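Local coordinates for protein enolase-phosphatase E1 (Saccharomyces cerevisiae, PDB 2G80) that probably catalyses two successive steps of methionine salvage, enolising 2,3-diketo-5-methylthiopentyl-1-phosphate and then removing its phosphate to give an acireductone, with magnesium as cofactor, at residues A[50-55]-A[120-125]; A[74-79]-A[102-107]; A[125-130]-A[230-235]; A[153-158]-A[169-174]. All coordinates share one frame; numbering follows the deposited sequence.

How the contacts relate
After the first core strand, 33-36, the chain enters a helical cap. Helix 46-65 supplies the first half of contact 1, which closes only when the chain leaves the cap through the loop 120-125. Contact 2 is nested inside the excursion that contact 1 closes and joins helix 72-78 to the start of helix 103-118. P125 ends contact 1 and begins contact 3, which closes about a hundred residues later at the loop 230-235 after strand 226-230. Contact 4 is nested within contact 3 and fastens helix 148-156 to the loop before strand 177-179. It touches contact 1 through A124 and contact 3 through V126, whereas contacts 2 and 3 lie on opposite sides of the chain's centre.

Contact 1. Residues A[50-55]-A[120-125]; sequences ETLFPY and GQIKAP
I122 points its branched side chain at helix 46-65 and meets three residues there, T51, L52 and Y55. Its CG1 stands between the backbone N and the carbonyl carbon (chi1 47°), the crowded position, with CG2 beside the backbone N. CG2 lies on one side of the Y55 ring plane, beside its CG-CD1 rim, 3.8 Å from Y55 CD1. It also touches T51, with 4.0 Å between I122 CG2 and T51 CG2 as those two side chains slide past each other in opposite directions. The other arm ends in CD1, which sits over the same face of the Y55 ring, offset toward its rim. This methyl reaches L52 too, where I122 CD1 lies 4.0 Å from L52 CD2 and the two side chains cross at about a right angle. The contact joins the first helix of the inserted helical cap, as found in many HAD-superfamily phosphatases, to the linker that returns from the cap to the core. G120, with positive phi, ends helix 103-118 in a Schellman motif. Y55 has CG anti to its backbone N (chi1 180°), and its ring runs out to Q121, crossing that side chain at about a right angle. Q121 CB packs 3.8 Å from Y55 CE1, while Q121 OE1 lies at the ring edge, in plane, 3.5 Å from Y55 CE1. The amide stands steeply to the ring, the planes 72° apart. S119 OG is hydrogen-bonded to Q121 NE2, and K59 NZ is weakly bonded to Q121 OE1. The backbone O of L52 accepts from W113 NE1, tying helix 46-65 to helix 103-118.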
loop_
_atom_site.group_PDB
_atom_site.type_symbol
_atom_site.label_atom_id
_atom_site.label_comp_id
_atom_site.label_asym_id
_atom_site.label_seq_id
_atom_site.Cartn_x
_atom_site.Cartn_y
_atom_site.Cartn_z
ATOM N N GLU A 50 -1.753 -13.550 -1.427
ATOM C CA GLU A 50 -2.308 -14.441 -2.458
ATOM C C GLU A 50 -1.810 -14.164 -3.850
ATOM O O GLU A 50 -1.728 -15.113 -4.630
ATOM C CB GLU A 50 -3.839 -14.434 -2.523
ATOM C CG GLU A 50 -4.468 -15.067 -1.339
ATOM C CD GLU A 50 -5.980 -15.159 -1.405
ATOM O OE1 GLU A 50 -6.544 -15.430 -2.493
ATOM O OE2 GLU A 50 -6.593 -15.029 -0.324
ATOM N N THR A 51 -1.504 -12.894 -4.142
ATOM C CA THR A 51 -1.127 -12.419 -5.460
ATOM C C THR A 51 0.290 -11.781 -5.610
ATOM O O THR A 51 1.091 -12.293 -6.385
ATOM C CB THR A 51 -2.237 -11.435 -5.979
ATOM O OG1 THR A 51 -3.508 -12.106 -5.940
ATOM C CG2 THR A 51 -1.978 -10.982 -7.418
ATOM N N LEU A 52 0.610 -10.716 -4.881
ATOM C CA LEU A 52 1.902 -10.000 -5.108
ATOM C C LEU A 52 3.161 -10.796 -4.789
ATOM O O LEU A 52 4.047 -10.926 -5.624
ATOM C CB LEU A 52 1.960 -8.664 -4.367
ATOM C CG LEU A 52 1.103 -7.512 -4.869
ATOM C CD1 LEU A 52 1.327 -6.304 -3.991
ATOM C CD2 LEU A 52 1.399 -7.182 -6.303
ATOM N N PHE A 53 3.220 -11.345 -3.591
ATOM C CA PHE A 53 4.382 -12.140 -3.166
ATOM C C PHE A 53 4.626 -13.362 -4.061
ATOM O O PHE A 53 5.770 -13.515 -4.559
ATOM C CB PHE A 53 4.299 -12.441 -1.652
ATOM C CG PHE A 53 4.712 -11.292 -0.744
ATOM C CD1 PHE A 53 4.889 -9.966 -1.196
ATOM C CD2 PHE A 53 4.865 -11.545 0.620
ATOM C CE1 PHE A 53 5.278 -8.936 -0.308
ATOM C CE2 PHE A 53 5.233 -10.527 1.514
ATOM C CZ PHE A 53 5.434 -9.208 1.038
ATOM N N PRO A 54 3.586 -14.211 -4.303
ATOM C CA PRO A 54 3.722 -15.358 -5.248
ATOM C C PRO A 54 4.098 -14.965 -6.666
ATOM O O PRO A 54 4.903 -15.637 -7.290
ATOM C CB PRO A 54 2.333 -16.009 -5.214
ATOM C CG PRO A 54 1.806 -15.635 -3.900
ATOM C CD PRO A 54 2.259 -14.245 -3.654
ATOM N N TYR A 55 3.516 -13.877 -7.167
ATOM C CA TYR A 55 3.870 -13.345 -8.479
ATOM C C TYR A 55 5.394 -13.057 -8.532
ATOM O O TYR A 55 6.095 -13.462 -9.483
ATOM C CB TYR A 55 3.016 -12.079 -8.850
ATOM C CG TYR A 55 3.395 -11.544 -10.184
ATOM C CD1 TYR A 55 2.809 -12.048 -11.352
ATOM C CD2 TYR A 55 4.458 -10.619 -10.315
ATOM C CE1 TYR A 55 3.233 -11.578 -12.649
ATOM C CE2 TYR A 55 4.884 -10.167 -11.580
ATOM C CZ TYR A 55 4.267 -10.641 -12.740
ATOM O OH TYR A 55 4.694 -10.198 -13.997
ATOM N N GLY A 120 -0.382 -6.357 -17.710
ATOM C CA GLY A 120 -1.731 -6.825 -17.418
ATOM C C GLY A 120 -1.779 -8.114 -16.643
ATOM O O GLY A 120 -2.864 -8.695 -16.486
ATOM N N GLN A 121 -0.634 -8.568 -16.128
ATOM C CA GLN A 121 -0.583 -9.818 -15.357
ATOM C C GLN A 121 -1.117 -9.679 -13.933
ATOM O O GLN A 121 -1.463 -10.676 -13.320
ATOM C CB GLN A 121 0.827 -10.388 -15.335
ATOM C CG GLN A 121 1.394 -10.688 -16.725
ATOM C CD GLN A 121 2.835 -11.200 -16.661
ATOM O OE1 GLN A 121 3.096 -12.275 -16.110
ATOM N NE2 GLN A 121 3.772 -10.432 -17.230
ATOM N N ILE A 122 -1.168 -8.452 -13.414
ATOM C CA ILE A 122 -1.679 -8.167 -12.078
ATOM C C ILE A 122 -2.413 -6.824 -12.078
ATOM O O ILE A 122 -2.045 -5.885 -12.803
ATOM C CB ILE A 122 -0.561 -8.219 -10.955
ATOM C CG1 ILE A 122 0.696 -7.453 -11.353
ATOM C CG2 ILE A 122 -0.148 -9.689 -10.676
ATOM C CD1 ILE A 122 1.839 -7.371 -10.314
ATOM N N LYS A 123 -3.476 -6.765 -11.272
ATOM C CA LYS A 123 -4.331 -5.592 -11.130
ATOM C C LYS A 123 -4.675 -5.462 -9.673
ATOM O O LYS A 123 -4.943 -6.471 -9.035
ATOM C CB LYS A 123 -5.584 -5.784 -11.994
ATOM C CG LYS A 123 -5.265 -5.754 -13.507
ATOM C CD LYS A 123 -6.378 -6.222 -14.357
ATOM C CE LYS A 123 -5.887 -6.485 -15.774
ATOM N NZ LYS A 123 -6.990 -7.017 -16.605
ATOM N N ALA A 124 -4.677 -4.245 -9.143
ATOM C CA ALA A 124 -4.953 -4.010 -7.702
ATOM C C ALA A 124 -6.473 -4.026 -7.431
ATOM O O ALA A 124 -7.209 -3.171 -7.952
ATOM C CB ALA A 124 -4.322 -2.713 -7.236
ATOM N N PRO A 125 -6.951 -4.982 -6.607
ATOM C CA PRO A 125 -8.379 -5.122 -6.320
ATOM C C PRO A 125 -8.961 -4.084 -5.331
ATOM O O PRO A 125 -9.401 -4.436 -4.235
ATOM C CB PRO A 125 -8.467 -6.555 -5.753
ATOM C CG PRO A 125 -7.195 -6.776 -5.088
ATOM C CD PRO A 125 -6.163 -5.969 -5.834
#

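Contact 2. Residues A[74-79]-A[102-107]; sequences SNILSQ and DPILKQ
I76 of helix 72-78 and Q79 pack against I104 and Q107 in the first turns of helix 103-118, a helix-to-helix contact at the surface of the all-helical cap and away from the metal and substrate sites. I76 comes first. Its CG2 is anti to its own backbone N and faces helix 103-118, with 4.1 Å between I76 CG2 and I104 CG2 and the same distance from I76 CG2 to Q107 CB. The backbone joins in here: I104 CG2 lies 3.4 Å from I76 O, and that carbonyl oxygen also accepts from Q79 N. L77 turns away from helix 103-118 at this level, but meets L108 further along it and I92 of helix 85-97. S78 also points away, and its OG donates to N75 O, 2.8 Å off and above the carbonyl plane. Q79 is the nearest residue to the other segment, its CA 6.6 Å from I104 CA. Its side chain crosses that of I104 at about a right angle, and its first methylene lies against the isoleucine: Q79 CB is 3.7 Å from I104 CD1. I104 CD1 also reaches the amide end, 3.3 Å from Q79 OE1. Contact across the helices is thus carried by methyl and methylene groups and carbonyl oxygens. I104 is set at the helix start by D102, the N-cap residue, while F80 also packs on I104. The capping bond runs 3.0 Å from I104 N to D102 OD1, which is met from above the carboxylate plane.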
loop_
_atom_site.group_PDB
_atom_site.type_symbol
_atom_site.label_atom_id
_atom_site.label_comp_id
_atom_site.label_asym_id
_atom_site.label_seq_id
_atom_site.Cartn_x
_atom_site.Cartn_y
_atom_site.Cartn_z
ATOM N N SER A 74 20.173 -5.852 -13.059
ATOM C CA SER A 74 21.519 -6.319 -12.663
ATOM C C SER A 74 22.153 -5.385 -11.595
ATOM O O SER A 74 22.842 -5.842 -10.676
ATOM C CB SER A 74 22.390 -6.434 -13.920
ATOM O OG SER A 74 23.706 -6.856 -13.655
ATOM N N ASN A 75 21.902 -4.087 -11.739
ATOM C CA ASN A 75 22.318 -3.068 -10.777
ATOM C C ASN A 75 21.589 -3.238 -9.450
ATOM O O ASN A 75 22.202 -3.101 -8.393
ATOM C CB ASN A 75 22.075 -1.666 -11.332
ATOM C CG ASN A 75 22.867 -1.398 -12.627
ATOM O OD1 ASN A 75 23.879 -2.055 -12.908
ATOM N ND2 ASN A 75 22.385 -0.444 -13.426
ATOM N N ILE A 76 20.305 -3.582 -9.505
ATOM C CA ILE A 76 19.525 -3.868 -8.285
ATOM C C ILE A 76 20.081 -5.144 -7.630
ATOM O O ILE A 76 20.412 -5.120 -6.460
ATOM C CB ILE A 76 17.986 -4.009 -8.545
ATOM C CG1 ILE A 76 17.421 -2.691 -9.118
ATOM C CG2 ILE A 76 17.248 -4.371 -7.217
ATOM C CD1 ILE A 76 16.055 -2.785 -9.720
ATOM N N LEU A 77 20.215 -6.213 -8.416
ATOM C CA LEU A 77 20.693 -7.500 -7.917
ATOM C C LEU A 77 22.068 -7.473 -7.270
ATOM O O LEU A 77 22.270 -8.162 -6.280
ATOM C CB LEU A 77 20.619 -8.580 -9.000
ATOM C CG LEU A 77 19.203 -9.053 -9.355
ATOM C CD1 LEU A 77 19.268 -9.948 -10.580
ATOM C CD2 LEU A 77 18.517 -9.806 -8.220
ATOM N N SER A 78 22.986 -6.667 -7.817
ATOM C CA SER A 78 24.334 -6.518 -7.286
ATOM C C SER A 78 24.353 -5.922 -5.867
ATOM O O SER A 78 25.250 -6.242 -5.099
ATOM C CB SER A 78 25.228 -5.683 -8.219
ATOM O OG SER A 78 24.722 -4.348 -8.296
ATOM N N GLN A 79 23.361 -5.098 -5.518
ATOM C CA GLN A 79 23.267 -4.504 -4.168
ATOM C C GLN A 79 22.891 -5.462 -3.021
ATOM O O GLN A 79 22.797 -5.028 -1.876
ATOM C CB GLN A 79 22.383 -3.266 -4.186
ATOM C CG GLN A 79 23.006 -2.160 -5.054
ATOM C CD GLN A 79 22.456 -0.781 -4.746
ATOM O OE1 GLN A 79 21.251 -0.588 -4.649
ATOM N NE2 GLN A 79 23.354 0.199 -4.617
ATOM N N ASP A 102 13.955 -5.217 3.544
ATOM C CA ASP A 102 15.256 -4.873 2.960
ATOM C C ASP A 102 14.890 -3.961 1.780
ATOM O O ASP A 102 14.121 -4.396 0.927
ATOM C CB ASP A 102 15.989 -6.170 2.522
ATOM C CG ASP A 102 17.300 -5.935 1.737
ATOM O OD1 ASP A 102 17.680 -4.791 1.404
ATOM O OD2 ASP A 102 17.951 -6.955 1.400
ATOM N N PRO A 103 15.448 -2.718 1.715
ATOM C CA PRO A 103 15.138 -1.813 0.590
ATOM C C PRO A 103 15.581 -2.307 -0.805
ATOM O O PRO A 103 15.013 -1.878 -1.805
ATOM C CB PRO A 103 15.908 -0.517 0.950
ATOM C CG PRO A 103 16.990 -0.954 1.795
ATOM C CD PRO A 103 16.414 -2.083 2.635
ATOM N N ILE A 104 16.584 -3.170 -0.869
ATOM C CA ILE A 104 17.044 -3.713 -2.143
ATOM C C ILE A 104 15.989 -4.711 -2.637
ATOM O O ILE A 104 15.756 -4.786 -3.845
ATOM C CB ILE A 104 18.483 -4.339 -2.065
ATOM C CG1 ILE A 104 19.480 -3.333 -1.455
ATOM C CG2 ILE A 104 18.924 -4.828 -3.467
ATOM C CD1 ILE A 104 19.543 -1.944 -2.177
ATOM N N LEU A 105 15.371 -5.460 -1.709
ATOM C CA LEU A 105 14.245 -6.351 -2.021
ATOM C C LEU A 105 13.060 -5.552 -2.583
ATOM O O LEU A 105 12.512 -5.928 -3.612
ATOM C CB LEU A 105 13.769 -7.134 -0.785
ATOM C CG LEU A 105 12.587 -8.112 -0.999
ATOM C CD1 LEU A 105 12.980 -9.171 -1.995
ATOM C CD2 LEU A 105 12.124 -8.757 0.315
ATOM N N LYS A 106 12.687 -4.464 -1.900
ATOM C CA LYS A 106 11.583 -3.593 -2.318
ATOM C C LYS A 106 11.764 -3.001 -3.700
ATOM O O LYS A 106 10.783 -2.880 -4.449
ATOM C CB LYS A 106 11.294 -2.479 -1.301
ATOM C CG LYS A 106 10.998 -2.945 0.155
ATOM C CD LYS A 106 10.151 -4.211 0.195
ATOM C CE LYS A 106 9.688 -4.657 1.570
ATOM N NZ LYS A 106 8.816 -5.884 1.352
ATOM N N GLN A 107 12.999 -2.643 -4.040
ATOM C CA GLN A 107 13.305 -2.182 -5.387
ATOM C C GLN A 107 13.150 -3.314 -6.387
ATOM O O GLN A 107 12.590 -3.112 -7.455
ATOM C CB GLN A 107 14.716 -1.645 -5.484
ATOM C CG GLN A 107 14.905 -0.340 -4.748
ATOM C CD GLN A 107 16.342 0.043 -4.704
ATOM O OE1 GLN A 107 17.036 -0.025 -5.721
ATOM N NE2 GLN A 107 16.816 0.424 -3.525
#

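Contact 3. Residues A[125-130]-A[230-235]; sequences PVYADA and ASRPGN
Y127 and R232 are the closest residues by backbone, yet their CA atoms stand 9.4 Å apart: Y127 is the N-cap of helix 128-136, and R232 begins a type II turn to N235. The contact thus joins the start of a core helix of the HAD fold to the loop after strand 226-230, near the magnesium site. R232 bends at chi2 (-64°), placing CD over the Y127 ring face, 3.9 Å from the ring centroid. Beyond it the guanidinium stacks on the ring, planes 12° apart, in an off-centre cation-pi contact. R232 and D129 meet tip to tip in an end-on salt bridge. R232 NH1 bonds D129 OD1 at 3.1 Å on its syn lone pair, while R232 NH2 takes D129 OD2, which also accepts from F250 N. R232 NE is bonded to T41 O. An alanine in place of R232 would probably leave the D129 carboxylate without its charged mate and uncover one face of the Y127 ring. Near the turn, Y127 OH lies 3.3 Å from R232 CB. In plane at the ring edge, a water 2.6 Å from Y127 OH donates to P233 O.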
loop_
_atom_site.group_PDB
_atom_site.type_symbol
_atom_site.label_atom_id
_atom_site.label_comp_id
_atom_site.label_asym_id
_atom_site.label_seq_id
_atom_site.Cartn_x
_atom_site.Cartn_y
_atom_site.Cartn_z
ATOM N N PRO A 125 -6.951 -4.982 -6.607
ATOM C CA PRO A 125 -8.379 -5.122 -6.320
ATOM C C PRO A 125 -8.961 -4.084 -5.331
ATOM O O PRO A 125 -9.401 -4.436 -4.235
ATOM C CB PRO A 125 -8.467 -6.555 -5.753
ATOM C CG PRO A 125 -7.195 -6.776 -5.088
ATOM C CD PRO A 125 -6.163 -5.969 -5.834
ATOM N N VAL A 126 -9.048 -2.821 -5.725
ATOM C CA VAL A 126 -9.615 -1.807 -4.847
ATOM C C VAL A 126 -11.126 -1.971 -4.776
ATOM O O VAL A 126 -11.789 -2.128 -5.801
ATOM C CB VAL A 126 -9.204 -0.402 -5.271
ATOM C CG1 VAL A 126 -9.831 0.682 -4.367
ATOM C CG2 VAL A 126 -7.651 -0.292 -5.266
ATOM N N TYR A 127 -11.680 -1.882 -3.567
ATOM C CA TYR A 127 -13.129 -2.028 -3.375
ATOM C C TYR A 127 -13.870 -0.976 -4.181
ATOM O O TYR A 127 -13.453 0.186 -4.213
ATOM C CB TYR A 127 -13.533 -1.944 -1.895
ATOM C CG TYR A 127 -12.962 -3.041 -1.024
ATOM C CD1 TYR A 127 -13.465 -4.350 -1.084
ATOM C CD2 TYR A 127 -11.947 -2.782 -0.119
ATOM C CE1 TYR A 127 -12.925 -5.364 -0.274
ATOM C CE2 TYR A 127 -11.413 -3.801 0.708
ATOM C CZ TYR A 127 -11.913 -5.068 0.633
ATOM O OH TYR A 127 -11.395 -6.041 1.444
ATOM N N ALA A 128 -14.971 -1.377 -4.831
ATOM C CA ALA A 128 -15.736 -0.444 -5.681
ATOM C C ALA A 128 -16.117 0.890 -4.963
ATOM O O ALA A 128 -15.915 1.976 -5.494
ATOM C CB ALA A 128 -16.926 -1.115 -6.239
ATOM N N ASP A 129 -16.594 0.790 -3.730
ATOM C CA ASP A 129 -16.946 1.963 -2.938
ATOM C C ASP A 129 -15.720 2.848 -2.564
ATOM O O ASP A 129 -15.868 4.043 -2.329
ATOM C CB ASP A 129 -17.693 1.544 -1.667
ATOM C CG ASP A 129 -16.810 0.776 -0.700
ATOM O OD1 ASP A 129 -16.470 -0.373 -1.038
ATOM O OD2 ASP A 129 -16.451 1.330 0.376
ATOM N N ALA A 130 -14.533 2.255 -2.474
ATOM C CA ALA A 130 -13.301 3.031 -2.186
ATOM C C ALA A 130 -12.877 3.795 -3.440
ATOM O O ALA A 130 -12.334 4.885 -3.331
ATOM C CB ALA A 130 -12.171 2.126 -1.674
ATOM N N ALA A 230 -11.991 0.845 9.661
ATOM C CA ALA A 230 -12.433 0.162 8.447
ATOM C C ALA A 230 -12.583 -1.341 8.737
ATOM O O ALA A 230 -11.695 -1.954 9.347
ATOM C CB ALA A 230 -11.463 0.410 7.274
ATOM N N SER A 231 -13.725 -1.900 8.330
ATOM C CA SER A 231 -14.007 -3.316 8.467
ATOM C C SER A 231 -14.326 -3.871 7.088
ATOM O O SER A 231 -15.242 -3.397 6.441
ATOM C CB SER A 231 -15.186 -3.532 9.406
ATOM O OG SER A 231 -15.219 -4.879 9.786
ATOM N N ARG A 232 -13.543 -4.849 6.640
ATOM C CA ARG A 232 -13.699 -5.457 5.334
ATOM C C ARG A 232 -13.606 -6.969 5.488
ATOM O O ARG A 232 -12.922 -7.429 6.431
ATOM C CB ARG A 232 -12.547 -5.030 4.399
ATOM C CG ARG A 232 -12.406 -3.559 4.110
ATOM C CD ARG A 232 -13.602 -3.040 3.357
ATOM N NE ARG A 232 -13.394 -1.681 2.882
ATOM C CZ ARG A 232 -14.187 -1.058 2.006
ATOM N NH1 ARG A 232 -15.262 -1.652 1.515
ATOM N NH2 ARG A 232 -13.881 0.169 1.600
ATOM N N PRO A 233 -14.230 -7.742 4.551
ATOM C CA PRO A 233 -14.113 -9.225 4.586
ATOM C C PRO A 233 -12.647 -9.654 4.556
ATOM O O PRO A 233 -11.859 -9.110 3.777
ATOM C CB PRO A 233 -14.836 -9.677 3.305
ATOM C CG PRO A 233 -15.741 -8.548 2.944
ATOM C CD PRO A 233 -15.068 -7.293 3.413
ATOM N N GLY A 234 -12.273 -10.560 5.443
ATOM C CA GLY A 234 -10.886 -11.015 5.561
ATOM C C GLY A 234 -10.041 -10.278 6.587
ATOM O O GLY A 234 -8.907 -10.699 6.817
ATOM N N ASN A 235 -10.518 -9.154 7.149
ATOM C CA ASN A 235 -9.772 -8.441 8.229
ATOM C C ASN A 235 -9.922 -9.212 9.552
ATOM O O ASN A 235 -10.834 -10.021 9.712
ATOM C CB ASN A 235 -10.302 -7.012 8.497
ATOM C CG ASN A 235 -9.991 -6.017 7.391
ATOM O OD1 ASN A 235 -9.466 -6.347 6.328
ATOM N ND2 ASN A 235 -10.341 -4.772 7.644
HETATM O O HOH W 1 -9.407 -7.276 3.827
HETATM O O HOH W 2 -12.183 -8.515 1.195
#

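Contact 4. Residues A[153-158]-A[169-174]; sequences LLFGYV and LDLNSY
F155, V158, L169 and L171 hold these segments together by three backbone hydrogen bonds. V158 and L169 form an antiparallel hydrogen-bonded pair, a single bridge, in which V158 N donates to L169 O at 2.8 Å and L169 N to V158 O at 2.6 Å. L171 N bonds F155 O at 2.8 Å, approached nearly along the C=O axis. Apolar contacts lie beside these bonds. V158 CG2 rests 3.8 Å from L171 CG, the two side chains crossing at about a right angle. L171 CD1 comes to the edge of the F155 ring, near its plane, while L154 CD2 sits over one face of that ring. V158 also packs on I131 of helix 128-136 and on V126. Polar side chains line the turn at G156. D170 OD1 accepts from N172 N at 2.9 Å, an Asx turn, and touches G156 CA. In N172, chi1 (-68°) sets CG anti to the carbonyl carbon. The amide lies against the F155-G156 backbone, N172 ND2 being 3.2 Å from G156 CA; a CB on G156 would be tight against that nitrogen. N172 ND2 is bonded to K152 O, and N172 OD1 weakly to Y178 OH. An alanine in place of N172 would probably leave K152 O without this partner and open a gap beside G156. The arrangement belongs to the crossover from strand 140-143 through helix 148-156 to the neighbouring parallel strand 177-179, a beta-alpha-beta unit of the Rossmann-like HAD core.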
loop_
_atom_site.group_PDB
_atom_site.type_symbol
_atom_site.label_atom_id
_atom_site.label_comp_id
_atom_site.label_asym_id
_atom_site.label_seq_id
_atom_site.Cartn_x
_atom_site.Cartn_y
_atom_site.Cartn_z
ATOM N N LEU A 153 2.227 3.049 -8.150
ATOM C CA LEU A 153 2.149 1.913 -9.046
ATOM C C LEU A 153 0.852 1.133 -8.811
ATOM O O LEU A 153 0.113 0.833 -9.763
ATOM C CB LEU A 153 3.396 1.038 -8.836
ATOM C CG LEU A 153 3.671 -0.058 -9.845
ATOM C CD1 LEU A 153 3.964 0.564 -11.231
ATOM C CD2 LEU A 153 4.810 -0.929 -9.296
ATOM N N LEU A 154 0.523 0.846 -7.547
ATOM C CA LEU A 154 -0.775 0.168 -7.195
ATOM C C LEU A 154 -2.008 0.928 -7.687
ATOM O O LEU A 154 -2.911 0.335 -8.293
ATOM C CB LEU A 154 -0.885 -0.029 -5.673
ATOM C CG LEU A 154 -2.054 -0.863 -5.113
ATOM C CD1 LEU A 154 -1.663 -1.595 -3.804
ATOM C CD2 LEU A 154 -3.385 -0.101 -4.927
ATOM N N PHE A 155 -2.064 2.234 -7.397
ATOM C CA PHE A 155 -3.177 3.080 -7.842
ATOM C C PHE A 155 -3.196 3.420 -9.318
ATOM O O PHE A 155 -4.208 3.928 -9.800
ATOM C CB PHE A 155 -3.321 4.332 -6.950
ATOM C CG PHE A 155 -3.752 3.999 -5.553
ATOM C CD1 PHE A 155 -5.042 3.553 -5.316
ATOM C CD2 PHE A 155 -2.876 4.076 -4.495
ATOM C CE1 PHE A 155 -5.473 3.216 -4.028
ATOM C CE2 PHE A 155 -3.289 3.726 -3.212
ATOM C CZ PHE A 155 -4.609 3.304 -2.986
ATOM N N GLY A 156 -2.099 3.154 -10.040
ATOM C CA GLY A 156 -2.096 3.320 -11.487
ATOM C C GLY A 156 -2.732 2.178 -12.272
ATOM O O GLY A 156 -3.012 2.349 -13.471
ATOM N N TYR A 157 -2.938 1.018 -11.622
ATOM C CA TYR A 157 -3.392 -0.244 -12.282
ATOM C C TYR A 157 -4.416 -1.004 -11.438
ATOM O O TYR A 157 -4.227 -2.168 -11.041
ATOM C CB TYR A 157 -2.165 -1.116 -12.570
ATOM C CG TYR A 157 -1.153 -0.482 -13.510
ATOM C CD1 TYR A 157 -1.326 -0.557 -14.896
ATOM C CD2 TYR A 157 -0.025 0.192 -13.019
ATOM C CE1 TYR A 157 -0.416 0.016 -15.776
ATOM C CE2 TYR A 157 0.908 0.754 -13.882
ATOM C CZ TYR A 157 0.702 0.659 -15.266
ATOM O OH TYR A 157 1.556 1.211 -16.160
ATOM N N VAL A 158 -5.540 -0.330 -11.244
ATOM C CA VAL A 158 -6.612 -0.782 -10.416
ATOM C C VAL A 158 -7.572 -1.629 -11.247
ATOM O O VAL A 158 -7.957 -1.249 -12.362
ATOM C CB VAL A 158 -7.351 0.454 -9.748
ATOM C CG1 VAL A 158 -8.581 0.028 -8.990
ATOM C CG2 VAL A 158 -6.388 1.229 -8.858
ATOM N N LEU A 169 -7.770 0.515 -14.241
ATOM C CA LEU A 169 -8.116 1.931 -14.079
ATOM C C LEU A 169 -6.951 2.652 -13.392
ATOM O O LEU A 169 -6.264 2.076 -12.554
ATOM C CB LEU A 169 -9.359 2.090 -13.185
ATOM C CG LEU A 169 -10.594 1.284 -13.558
ATOM C CD1 LEU A 169 -11.655 1.483 -12.521
ATOM C CD2 LEU A 169 -11.087 1.668 -14.959
ATOM N N ASP A 170 -6.775 3.927 -13.724
ATOM C CA ASP A 170 -5.742 4.761 -13.125
ATOM C C ASP A 170 -6.447 5.727 -12.165
ATOM O O ASP A 170 -7.283 6.536 -12.584
ATOM C CB ASP A 170 -4.973 5.511 -14.214
ATOM C CG ASP A 170 -3.776 6.321 -13.671
ATOM O OD1 ASP A 170 -3.462 6.320 -12.457
ATOM O OD2 ASP A 170 -3.117 6.977 -14.495
ATOM N N LEU A 171 -6.132 5.603 -10.880
ATOM C CA LEU A 171 -6.640 6.509 -9.859
ATOM C C LEU A 171 -5.641 7.586 -9.429
ATOM O O LEU A 171 -5.993 8.408 -8.593
ATOM C CB LEU A 171 -7.074 5.726 -8.625
ATOM C CG LEU A 171 -8.129 4.616 -8.799
ATOM C CD1 LEU A 171 -8.593 4.210 -7.388
ATOM C CD2 LEU A 171 -9.308 5.047 -9.655
ATOM N N ASN A 172 -4.424 7.599 -9.987
ATOM C CA ASN A 172 -3.407 8.595 -9.582
ATOM C C ASN A 172 -3.819 10.054 -9.786
ATOM O O ASN A 172 -3.436 10.901 -8.987
ATOM C CB ASN A 172 -2.016 8.294 -10.180
ATOM C CG ASN A 172 -1.390 7.006 -9.593
ATOM O OD1 ASN A 172 -1.332 6.804 -8.379
ATOM N ND2 ASN A 172 -0.944 6.145 -10.464
ATOM N N SER A 173 -4.670 10.324 -10.776
ATOM C CA SER A 173 -5.195 11.683 -10.954
ATOM C C SER A 173 -6.202 12.099 -9.845
ATOM O O SER A 173 -6.504 13.254 -9.752
ATOM C CB SER A 173 -5.794 11.902 -12.349
ATOM O OG SER A 173 -7.037 11.230 -12.468
ATOM N N TYR A 174 -6.685 11.173 -9.007
ATOM C CA TYR A 174 -7.604 11.495 -7.898
ATOM C C TYR A 174 -6.953 11.548 -6.519
ATOM O O TYR A 174 -7.597 11.958 -5.581
ATOM C CB TYR A 174 -8.770 10.526 -7.874
ATOM C CG TYR A 174 -9.494 10.472 -9.198
ATOM C CD1 TYR A 174 -10.493 11.398 -9.531
ATOM C CD2 TYR A 174 -9.161 9.499 -10.133
ATOM C CE1 TYR A 174 -11.148 11.337 -10.792
ATOM C CE2 TYR A 174 -9.786 9.419 -11.377
ATOM C CZ TYR A 174 -10.777 10.331 -11.703
ATOM O OH TYR A 174 -11.370 10.198 -12.934
#